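Local coordinates for Lmo0131 protein (Listeria monocytogenes, PDB 4Q6J) that probably acts as a cyclic-di-GMP-specific phosphodiesterase, as expected for an EAL-domain TIM barrel, although its function has not been established, at residues Ala136-Asn141 with Arg168-Asp173; Leu22-Lys27 with Leu240-Ile245; Gly207-Glu212 with Lys227-Gln232. All blocks are in the same frame, centred on the assembly; numbering follows the deposited sequence.

Contact 1 of 3, residues Ala136-Asn141 with Arg168-Asp173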
loop_
_atom_site.group_PDB
_atom_site.type_symbol
_atom_site.label_atom_id
_atom_site.label_comp_id
_atom_site.label_asym_id
_atom_site.label_seq_id
_atom_site.Cartn_x
_atom_site.Cartn_y
_atom_site.Cartn_z
ATOM N N ALA B 136 -6.603 -3.183 19.053
ATOM C CA ALA B 136 -7.172 -3.673 20.305
ATOM C C ALA B 136 -7.664 -5.127 20.255
ATOM O O ALA B 136 -7.469 -5.875 21.214
ATOM C CB ALA B 136 -8.261 -2.776 20.772
ATOM N N ILE B 137 -8.312 -5.521 19.158
ATOM C CA ILE B 137 -8.779 -6.901 18.992
ATOM C C ILE B 137 -7.591 -7.850 18.895
ATOM O O ILE B 137 -7.553 -8.877 19.566
ATOM C CB ILE B 137 -9.637 -7.110 17.736
ATOM C CG1 ILE B 137 -10.704 -6.026 17.630
ATOM C CG2 ILE B 137 -10.311 -8.459 17.779
ATOM C CD1 ILE B 137 -11.780 -6.152 18.664
ATOM N N ALA B 138 -6.621 -7.504 18.061
ATOM C CA ALA B 138 -5.402 -8.277 17.963
ATOM C C ALA B 138 -4.762 -8.436 19.352
ATOM O O ALA B 138 -4.377 -9.529 19.742
ATOM C CB ALA B 138 -4.470 -7.604 17.023
ATOM N N ASP B 139 -4.661 -7.331 20.085
ATOM C CA ASP B 139 -4.079 -7.294 21.415
ATOM C C ASP B 139 -4.760 -8.324 22.304
ATOM O O ASP B 139 -4.106 -9.162 22.899
ATOM C CB ASP B 139 -4.261 -5.889 21.968
ATOM C CG ASP B 139 -3.567 -5.679 23.277
ATOM O OD1 ASP B 139 -2.705 -6.510 23.641
ATOM O OD2 ASP B 139 -3.886 -4.658 23.931
ATOM N N LYS B 140 -6.090 -8.280 22.340
ATOM C CA LYS B 140 -6.898 -9.269 23.072
ATOM C C LYS B 140 -6.756 -10.737 22.643
ATOM O O LYS B 140 -6.661 -11.614 23.477
ATOM C CB LYS B 140 -8.372 -8.866 23.018
ATOM C CG LYS B 140 -9.281 -9.727 23.884
ATOM C CD LYS B 140 -10.453 -8.923 24.426
ATOM C CE LYS B 140 -11.062 -9.588 25.665
ATOM N NZ LYS B 140 -10.204 -9.509 26.902
ATOM N N ASN B 141 -6.761 -10.978 21.340
ATOM C CA ASN B 141 -6.513 -12.293 20.757
ATOM C C ASN B 141 -5.204 -12.901 21.250
ATOM O O ASN B 141 -5.168 -14.041 21.688
ATOM C CB ASN B 141 -6.511 -12.205 19.222
ATOM C CG ASN B 141 -7.889 -12.096 18.663
ATOM O OD1 ASN B 141 -8.844 -12.346 19.363
ATOM N ND2 ASN B 141 -8.009 -11.726 17.409
ATOM N N ARG B 168 4.196 -0.828 20.469
ATOM C CA ARG B 168 3.473 -0.098 21.491
ATOM C C ARG B 168 2.215 -0.824 21.952
ATOM O O ARG B 168 1.994 -0.971 23.142
ATOM C CB ARG B 168 3.086 1.270 20.943
ATOM C CG ARG B 168 2.097 1.994 21.792
ATOM C CD ARG B 168 1.595 3.256 21.132
ATOM N NE ARG B 168 0.938 4.108 22.118
ATOM C CZ ARG B 168 0.619 5.382 21.933
ATOM N NH1 ARG B 168 0.885 5.995 20.793
ATOM N NH2 ARG B 168 0.040 6.033 22.905
ATOM N N SER B 169 1.410 -1.311 21.010
ATOM C CA SER B 169 0.064 -1.742 21.337
ATOM C C SER B 169 -0.251 -3.248 21.254
ATOM O O SER B 169 -1.404 -3.649 21.439
ATOM C CB SER B 169 -0.933 -0.932 20.521
ATOM O OG SER B 169 -0.634 0.448 20.626
ATOM N N LEU B 170 0.756 -4.074 20.988
ATOM C CA LEU B 170 0.594 -5.525 21.066
ATOM C C LEU B 170 1.497 -6.101 22.166
ATOM O O LEU B 170 2.455 -5.448 22.578
ATOM C CB LEU B 170 0.900 -6.160 19.711
ATOM C CG LEU B 170 -0.090 -5.787 18.616
ATOM C CD1 LEU B 170 0.320 -6.489 17.368
ATOM C CD2 LEU B 170 -1.461 -6.194 19.049
ATOM N N PRO B 171 1.192 -7.311 22.660
ATOM C CA PRO B 171 1.981 -7.846 23.775
ATOM C C PRO B 171 3.211 -8.655 23.302
ATOM O O PRO B 171 3.365 -9.827 23.562
ATOM C CB PRO B 171 0.966 -8.711 24.517
ATOM C CG PRO B 171 0.155 -9.263 23.450
ATOM C CD PRO B 171 0.008 -8.145 22.404
ATOM N N ILE B 172 4.109 -7.959 22.621
ATOM C CA ILE B 172 5.262 -8.556 21.973
ATOM C C ILE B 172 6.357 -8.981 22.967
ATOM O O ILE B 172 6.716 -8.226 23.867
ATOM C CB ILE B 172 5.857 -7.564 20.940
ATOM C CG1 ILE B 172 4.779 -7.025 20.001
ATOM C CG2 ILE B 172 6.950 -8.214 20.156
ATOM C CD1 ILE B 172 3.995 -8.093 19.343
ATOM N N ASP B 173 6.864 -10.208 22.798
ATOM C CA ASP B 173 7.988 -10.746 23.574
ATOM C C ASP B 173 9.315 -10.648 22.803
ATOM O O ASP B 173 10.366 -10.423 23.388
ATOM C CB ASP B 173 7.780 -12.232 23.903
ATOM C CG ASP B 173 6.559 -12.494 24.749
ATOM O OD1 ASP B 173 6.495 -11.960 25.874
ATOM O OD2 ASP B 173 5.678 -13.244 24.303
HETATM O O HOH W 1 -3.687 -2.401 22.491
#
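D139, one turn into helix 136-146, leans against the end of helix 163-169 and the residues after it: S169, then L170 and P171. D139 CB lies 3.7 Å from the carbonyl oxygen S169 O and also brushes CD2 of L170. Anti to the backbone N (chi1 -174°), D139 CG is set 3.5 Å from S169 O. The two carboxylate oxygens then part company. D139 OD1 turns to the proline, 3.4 Å from P171 CD, and the two side chains cross obliquely. D139 OD2 accepts a hydrogen bond from a water at 2.7 Å, and that same water donates to S169 O at 2.8 Å, so it links two acceptors that could not bond each other directly. OD2 also forms a salt bridge with R143, one turn further along the same helix, which probably keeps the aspartate ionised.

Beside this polar edge is a small apolar patch. L170 pushes its CD2 methyl against the helix backbone, 3.6 Å from D139 N, and reaches CB of A138 at 3.9 Å; L135 and L142 add to the packing around L170. L170 is the first residue to drop helical torsions, and P171 follows as the centre of an inverse gamma turn, its carbonyl oxygen hydrogen-bonded to K146 NZ. This is outer-layer packing of a TIM barrel: one helix lies against the turn by which the next helix hands the chain on to strand 174-177.

Contact 2 of 3, residues Leu22-Lys27 with Leu240-Ile245. With EDO (1,2-ethanediol), chain N; EDO (1,2-ethanediol), chain L.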
loop_
_atom_site.group_PDB
_atom_site.type_symbol
_atom_site.label_atom_id
_atom_site.label_comp_id
_atom_site.label_asym_id
_atom_site.label_seq_id
_atom_site.Cartn_x
_atom_site.Cartn_y
_atom_site.Cartn_z
ATOM N N LEU B 22 6.780 -28.492 6.670
ATOM C CA LEU B 22 7.265 -27.429 7.530
ATOM C C LEU B 22 8.783 -27.608 7.653
ATOM O O LEU B 22 9.259 -28.668 8.051
ATOM C CB LEU B 22 6.585 -27.460 8.894
ATOM C CG LEU B 22 6.692 -26.168 9.696
ATOM C CD1 LEU B 22 5.953 -25.073 8.971
ATOM C CD2 LEU B 22 6.184 -26.316 11.125
ATOM N N TYR B 23 9.533 -26.580 7.255
ATOM C CA TYR B 23 10.969 -26.566 7.419
ATOM C C TYR B 23 11.267 -25.720 8.628
ATOM O O TYR B 23 10.387 -24.991 9.103
ATOM C CB TYR B 23 11.646 -26.006 6.171
ATOM C CG TYR B 23 11.807 -26.993 5.021
ATOM C CD1 TYR B 23 11.148 -28.227 5.026
ATOM C CD2 TYR B 23 12.637 -26.699 3.944
ATOM C CE1 TYR B 23 11.299 -29.123 3.997
ATOM C CE2 TYR B 23 12.795 -27.597 2.893
ATOM C CZ TYR B 23 12.127 -28.804 2.928
ATOM O OH TYR B 23 12.286 -29.694 1.888
ATOM N N TYR B 24 12.506 -25.804 9.116
ATOM C CA TYR B 24 12.913 -25.195 10.392
ATOM C C TYR B 24 14.264 -24.517 10.266
ATOM O O TYR B 24 15.213 -25.121 9.764
ATOM C CB TYR B 24 13.028 -26.276 11.472
ATOM C CG TYR B 24 11.745 -27.004 11.687
ATOM C CD1 TYR B 24 10.721 -26.425 12.420
ATOM C CD2 TYR B 24 11.532 -28.259 11.134
ATOM C CE1 TYR B 24 9.521 -27.071 12.609
ATOM C CE2 TYR B 24 10.326 -28.924 11.321
ATOM C CZ TYR B 24 9.325 -28.315 12.056
ATOM O OH TYR B 24 8.129 -28.945 12.253
ATOM N N GLN B 25 14.377 -23.282 10.733
ATOM C CA GLN B 25 15.679 -22.624 10.723
ATOM C C GLN B 25 16.142 -22.363 12.173
ATOM O O GLN B 25 15.433 -21.710 12.939
ATOM C CB GLN B 25 15.656 -21.337 9.890
ATOM C CG GLN B 25 17.078 -20.804 9.714
ATOM C CD GLN B 25 17.208 -19.528 8.884
ATOM O OE1 GLN B 25 16.360 -18.643 8.949
ATOM N NE2 GLN B 25 18.295 -19.427 8.114
ATOM N N PRO B 26 17.328 -22.905 12.580
ATOM C CA PRO B 26 17.726 -22.718 13.980
ATOM C C PRO B 26 17.898 -21.244 14.376
ATOM O O PRO B 26 18.324 -20.403 13.576
ATOM C CB PRO B 26 19.088 -23.426 14.072
ATOM C CG PRO B 26 19.185 -24.241 12.921
ATOM C CD PRO B 26 18.360 -23.640 11.839
ATOM N N LYS B 27 17.550 -20.956 15.620
ATOM C CA LYS B 27 17.901 -19.711 16.266
ATOM C C LYS B 27 18.868 -20.077 17.388
ATOM O O LYS B 27 18.632 -21.024 18.136
ATOM C CB LYS B 27 16.652 -19.011 16.809
ATOM C CG LYS B 27 15.822 -18.408 15.700
ATOM C CD LYS B 27 14.543 -17.895 16.244
ATOM C CE LYS B 27 13.744 -19.015 16.873
ATOM N NZ LYS B 27 12.458 -18.481 17.381
ATOM N N LEU B 240 15.778 -26.223 7.034
ATOM C CA LEU B 240 15.915 -27.635 6.657
ATOM C C LEU B 240 14.734 -28.442 7.175
ATOM O O LEU B 240 14.099 -28.043 8.156
ATOM C CB LEU B 240 17.163 -28.245 7.278
ATOM C CG LEU B 240 18.510 -27.729 6.832
ATOM C CD1 LEU B 240 19.536 -28.239 7.797
ATOM C CD2 LEU B 240 18.788 -28.177 5.407
ATOM N N PRO B 241 14.452 -29.592 6.539
ATOM C CA PRO B 241 13.568 -30.585 7.152
ATOM C C PRO B 241 14.062 -30.894 8.560
ATOM O O PRO B 241 15.262 -30.817 8.791
ATOM C CB PRO B 241 13.769 -31.814 6.267
ATOM C CG PRO B 241 14.141 -31.287 4.970
ATOM C CD PRO B 241 14.969 -30.055 5.242
HETATM N N MSE B 242 13.171 -31.232 9.480
HETATM C CA MSE B 242 13.612 -31.635 10.809
HETATM C C MSE B 242 14.632 -32.768 10.733
HETATM O O MSE B 242 15.585 -32.805 11.516
HETATM C CB MSE B 242 12.441 -32.041 11.705
HETATM C CG MSE B 242 12.863 -32.300 13.170
HETATM SE SE MSE B 242 13.940 -30.853 13.961
HETATM C CE MSE B 242 12.573 -29.586 14.440
ATOM N N GLU B 243 14.410 -33.686 9.796
ATOM C CA GLU B 243 15.309 -34.813 9.572
ATOM C C GLU B 243 16.755 -34.372 9.400
ATOM O O GLU B 243 17.650 -34.900 10.048
ATOM C CB GLU B 243 14.858 -35.590 8.335
ATOM C CG GLU B 243 15.971 -36.296 7.581
ATOM C CD GLU B 243 15.932 -36.030 6.075
ATOM O OE1 GLU B 243 15.111 -35.183 5.638
ATOM O OE2 GLU B 243 16.729 -36.667 5.336
ATOM N N GLU B 244 16.975 -33.397 8.530
ATOM C CA GLU B 244 18.314 -32.906 8.235
ATOM C C GLU B 244 18.902 -32.003 9.343
ATOM O O GLU B 244 20.128 -31.919 9.529
ATOM C CB GLU B 244 18.309 -32.217 6.890
ATOM C CG GLU B 244 17.677 -33.063 5.818
ATOM C CD GLU B 244 17.596 -32.347 4.469
ATOM O OE1 GLU B 244 18.322 -31.354 4.264
ATOM O OE2 GLU B 244 16.798 -32.774 3.605
ATOM N N ILE B 245 18.032 -31.338 10.089
ATOM C CA ILE B 245 18.497 -30.679 11.303
ATOM C C ILE B 245 19.125 -31.700 12.248
ATOM O O ILE B 245 20.248 -31.555 12.659
ATOM C CB ILE B 245 17.370 -29.992 12.081
ATOM C CG1 ILE B 245 16.827 -28.767 11.331
ATOM C CG2 ILE B 245 17.873 -29.598 13.455
ATOM C CD1 ILE B 245 17.793 -27.620 11.245
HETATM C C1 EDO N . 13.266 -15.935 20.178
HETATM O O1 EDO N . 12.420 -16.105 19.030
HETATM C C2 EDO N . 14.130 -17.163 20.410
HETATM O O2 EDO N . 15.106 -17.290 19.370
HETATM C C1 EDO L . 20.133 -15.906 5.144
HETATM O O1 EDO L . 21.153 -15.701 6.124
HETATM C C2 EDO L . 18.830 -16.335 5.778
HETATM O O2 EDO L . 18.959 -17.614 6.394
HETATM O O HOH W 2 10.632 -30.865 8.542
#
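Y24 and L240 form a single antiparallel bridge, a hydrogen-bonded pair in which Y24 N reaches L240 O at 2.9 Å and L240 N returns to Y24 O at 3.0 Å, the latter donor standing 40° out of the carbonyl plane. The chain then turns away at P241, the N-cap of helix 242-248, and a water holds the departing end by donating to L22 O and accepting from M242 N.

Two tyrosines take the side-chain contact, each with one ring face. Y23 lies side by side with P241, both pointing the same way; P241 CD stands over the centre of the Y23 ring, 3.9 Å from its centroid, in a CH-pi contact, while P241 CG lies 3.7 Å from Y23 CE1. The Y24 ring receives the selenomethionine M242 at about a right angle. Bends at chi2 (50°) and chi3 (81°) curl that side chain back, bringing M242 CE over the face, displaced from its middle and 3.8 Å from the Y24 centroid. M242 SE stands oblique to the Y24 ring, 5.1 Å from its centroid, completing a Met-aromatic contact. Further along, P26 and I245 meet tip to tip, P26 CG to I245 CD1 at 4.0 Å, with F38 of strand 35-45 packing on both Y24 and I245. Q80 of helix 66-83 touches Y24 and M242.

Strand 20-29, antiparallel to both of its sheet neighbours, is the feature that sets the EAL barrel apart from a regular TIM barrel, and here the C-terminal helix is docked on it.

Contact 3 of 3, residues Gly207-Glu212 with Lys227-Gln232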
loop_
_atom_site.group_PDB
_atom_site.type_symbol
_atom_site.label_atom_id
_atom_site.label_comp_id
_atom_site.label_asym_id
_atom_site.label_seq_id
_atom_site.Cartn_x
_atom_site.Cartn_y
_atom_site.Cartn_z
ATOM N N GLY B 207 11.769 -7.323 26.526
ATOM C CA GLY B 207 11.732 -8.347 25.505
ATOM C C GLY B 207 13.140 -8.715 25.077
ATOM O O GLY B 207 14.127 -8.313 25.725
ATOM N N LYS B 208 13.228 -9.483 23.988
ATOM C CA LYS B 208 14.489 -9.889 23.409
ATOM C C LYS B 208 14.450 -9.697 21.905
ATOM O O LYS B 208 13.387 -9.567 21.326
ATOM C CB LYS B 208 14.776 -11.337 23.754
ATOM C CG LYS B 208 14.874 -11.502 25.256
ATOM C CD LYS B 208 15.479 -12.773 25.713
ATOM C CE LYS B 208 15.748 -12.689 27.196
ATOM N NZ LYS B 208 16.244 -13.984 27.647
ATOM N N VAL B 209 15.611 -9.684 21.272
ATOM C CA VAL B 209 15.716 -9.420 19.850
ATOM C C VAL B 209 16.313 -10.623 19.138
ATOM O O VAL B 209 17.284 -11.188 19.630
ATOM C CB VAL B 209 16.675 -8.235 19.627
ATOM C CG1 VAL B 209 16.947 -8.036 18.161
ATOM C CG2 VAL B 209 16.096 -6.981 20.210
ATOM N N VAL B 210 15.770 -11.002 17.978
ATOM C CA VAL B 210 16.404 -12.002 17.113
ATOM C C VAL B 210 16.839 -11.279 15.851
ATOM O O VAL B 210 16.021 -10.621 15.238
ATOM C CB VAL B 210 15.444 -13.141 16.640
ATOM C CG1 VAL B 210 16.187 -14.064 15.680
ATOM C CG2 VAL B 210 14.878 -13.938 17.787
ATOM N N THR B 211 18.108 -11.372 15.460
ATOM C CA THR B 211 18.509 -10.799 14.182
ATOM C C THR B 211 18.631 -11.927 13.157
ATOM O O THR B 211 19.447 -12.809 13.331
ATOM C CB THR B 211 19.842 -10.016 14.300
ATOM O OG1 THR B 211 20.827 -10.831 14.938
ATOM C CG2 THR B 211 19.658 -8.766 15.111
ATOM N N GLU B 212 17.794 -11.900 12.111
ATOM C CA GLU B 212 17.867 -12.868 11.029
ATOM C C GLU B 212 18.822 -12.352 9.960
ATOM O O GLU B 212 19.214 -11.185 9.970
ATOM C CB GLU B 212 16.506 -13.077 10.378
ATOM C CG GLU B 212 15.374 -13.265 11.343
ATOM C CD GLU B 212 14.085 -13.669 10.628
ATOM O OE1 GLU B 212 14.138 -14.014 9.429
ATOM O OE2 GLU B 212 13.011 -13.641 11.249
ATOM N N LYS B 227 24.411 -6.500 22.205
ATOM C CA LYS B 227 23.472 -7.154 23.103
ATOM C C LYS B 227 22.288 -7.838 22.416
ATOM O O LYS B 227 21.268 -8.084 23.053
ATOM C CB LYS B 227 22.994 -6.185 24.209
ATOM C CG LYS B 227 24.137 -5.448 24.964
ATOM C CD LYS B 227 23.614 -4.448 25.994
ATOM C CE LYS B 227 24.701 -3.457 26.414
ATOM N NZ LYS B 227 24.989 -2.420 25.374
ATOM N N VAL B 228 22.425 -8.168 21.132
ATOM C CA VAL B 228 21.391 -8.952 20.464
ATOM C C VAL B 228 21.309 -10.292 21.182
ATOM O O VAL B 228 22.334 -10.889 21.496
ATOM C CB VAL B 228 21.711 -9.157 18.971
ATOM C CG1 VAL B 228 20.678 -10.037 18.351
ATOM C CG2 VAL B 228 21.753 -7.816 18.245
ATOM N N ASP B 229 20.109 -10.780 21.452
ATOM C CA ASP B 229 19.975 -12.012 22.211
ATOM C C ASP B 229 20.149 -13.301 21.385
ATOM O O ASP B 229 20.696 -14.266 21.874
ATOM C CB ASP B 229 18.604 -12.051 22.849
ATOM C CG ASP B 229 18.336 -10.862 23.709
ATOM O OD1 ASP B 229 18.686 -10.955 24.886
ATOM O OD2 ASP B 229 17.789 -9.841 23.211
ATOM N N TYR B 230 19.643 -13.309 20.146
ATOM C CA TYR B 230 19.552 -14.534 19.345
ATOM C C TYR B 230 19.900 -14.257 17.915
ATOM O O TYR B 230 19.631 -13.172 17.416
ATOM C CB TYR B 230 18.144 -15.120 19.351
ATOM C CG TYR B 230 17.581 -15.339 20.735
ATOM C CD1 TYR B 230 18.072 -16.341 21.554
ATOM C CD2 TYR B 230 16.547 -14.554 21.217
ATOM C CE1 TYR B 230 17.565 -16.542 22.821
ATOM C CE2 TYR B 230 16.019 -14.754 22.479
ATOM C CZ TYR B 230 16.532 -15.750 23.276
ATOM O OH TYR B 230 16.008 -15.947 24.518
ATOM N N PHE B 231 20.465 -15.261 17.256
ATOM C CA PHE B 231 20.856 -15.160 15.855
ATOM C C PHE B 231 20.136 -16.196 14.992
ATOM O O PHE B 231 19.845 -17.303 15.437
ATOM C CB PHE B 231 22.362 -15.415 15.693
ATOM C CG PHE B 231 23.257 -14.455 16.453
ATOM C CD1 PHE B 231 22.970 -13.096 16.508
ATOM C CD2 PHE B 231 24.389 -14.923 17.105
ATOM C CE1 PHE B 231 23.806 -12.227 17.191
ATOM C CE2 PHE B 231 25.208 -14.054 17.788
ATOM C CZ PHE B 231 24.913 -12.717 17.831
ATOM N N GLN B 232 19.926 -15.842 13.734
ATOM C CA GLN B 232 19.399 -16.741 12.746
ATOM C C GLN B 232 20.017 -16.339 11.383
ATOM O O GLN B 232 20.163 -15.176 11.083
ATOM C CB GLN B 232 17.875 -16.590 12.747
ATOM C CG GLN B 232 17.119 -17.462 11.842
ATOM C CD GLN B 232 15.643 -17.222 11.982
ATOM O OE1 GLN B 232 15.191 -16.649 12.955
ATOM N NE2 GLN B 232 14.891 -17.657 11.015
#
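A beta-alpha-beta unit brings V210 and T211 of strand 208-211 beside Y230 and F231 of strand 230-231, with helix 217-225 as the connection. The strands run parallel: V209 O accepts from Y230 N, T211 N donates to Y230 O at 3.1 Å, and T211 O accepts from Q232 N.

Just ahead of strand 230-231, the D229 side chain takes up V209 N. D229 OD2 meets V209 N at 2.9 Å, on its anti side and 30° out of the carboxylate plane, and is also bonded to H203 NE2 of helix 189-204. K208 crosses D229 at about a right angle, then lays CD 3.4 Å from Y230 OH.

On one face V210 CG2 packs 3.8 Å from Y230 CB. On the opposite face, with T211 and F231, T211 reaches V228 tip to tip, T211 CG2 3.6 Å from V228 CG1. T211 OG1 lies in the plane of the F231 ring at its edge, 3.5 Å from F231 CD1; this buried hydroxyl has no polar partner in the model. At the far end, the E212 carboxylate and Q232 amide stack nearly parallel, planes 18° apart. K176 NZ ties them together, by a salt bridge to E212 OE2 and a hydrogen bond to Q232 OE1, while Q232 NE2 bonds to Q25 OE1 of strand 20-29.

L223 of helix 217-225 covers T211, V228 and F231, helix 189-204 packs on V209 and V228, and strand 174-177 flanks strand 208-211 in the sheet.

How the contacts relate
Contacts 2 and 3 share the curled sheet; contact 1 lies in the helix layer outside it and reaches it through D173. Contact 2 closes the longest loop, joining a strand near the start of the chain to the last helix; contacts 1 and 3 are nested inside it, one after the other along the chain. The centre of contact 1 is about 29 Å from that of contact 2 and across the chain's centre from it. Contacts 1 and 3 have centres about 21 Å apart and meet where D173 O lies 3.1 Å from K208 N. Contacts 2 and 3 meet through strands 20-29 and 230-231, sheet neighbours, with Q25 OE1 2.7 Å from Q232 NE2. That junction brings the last strand back to the first, closing the barrel.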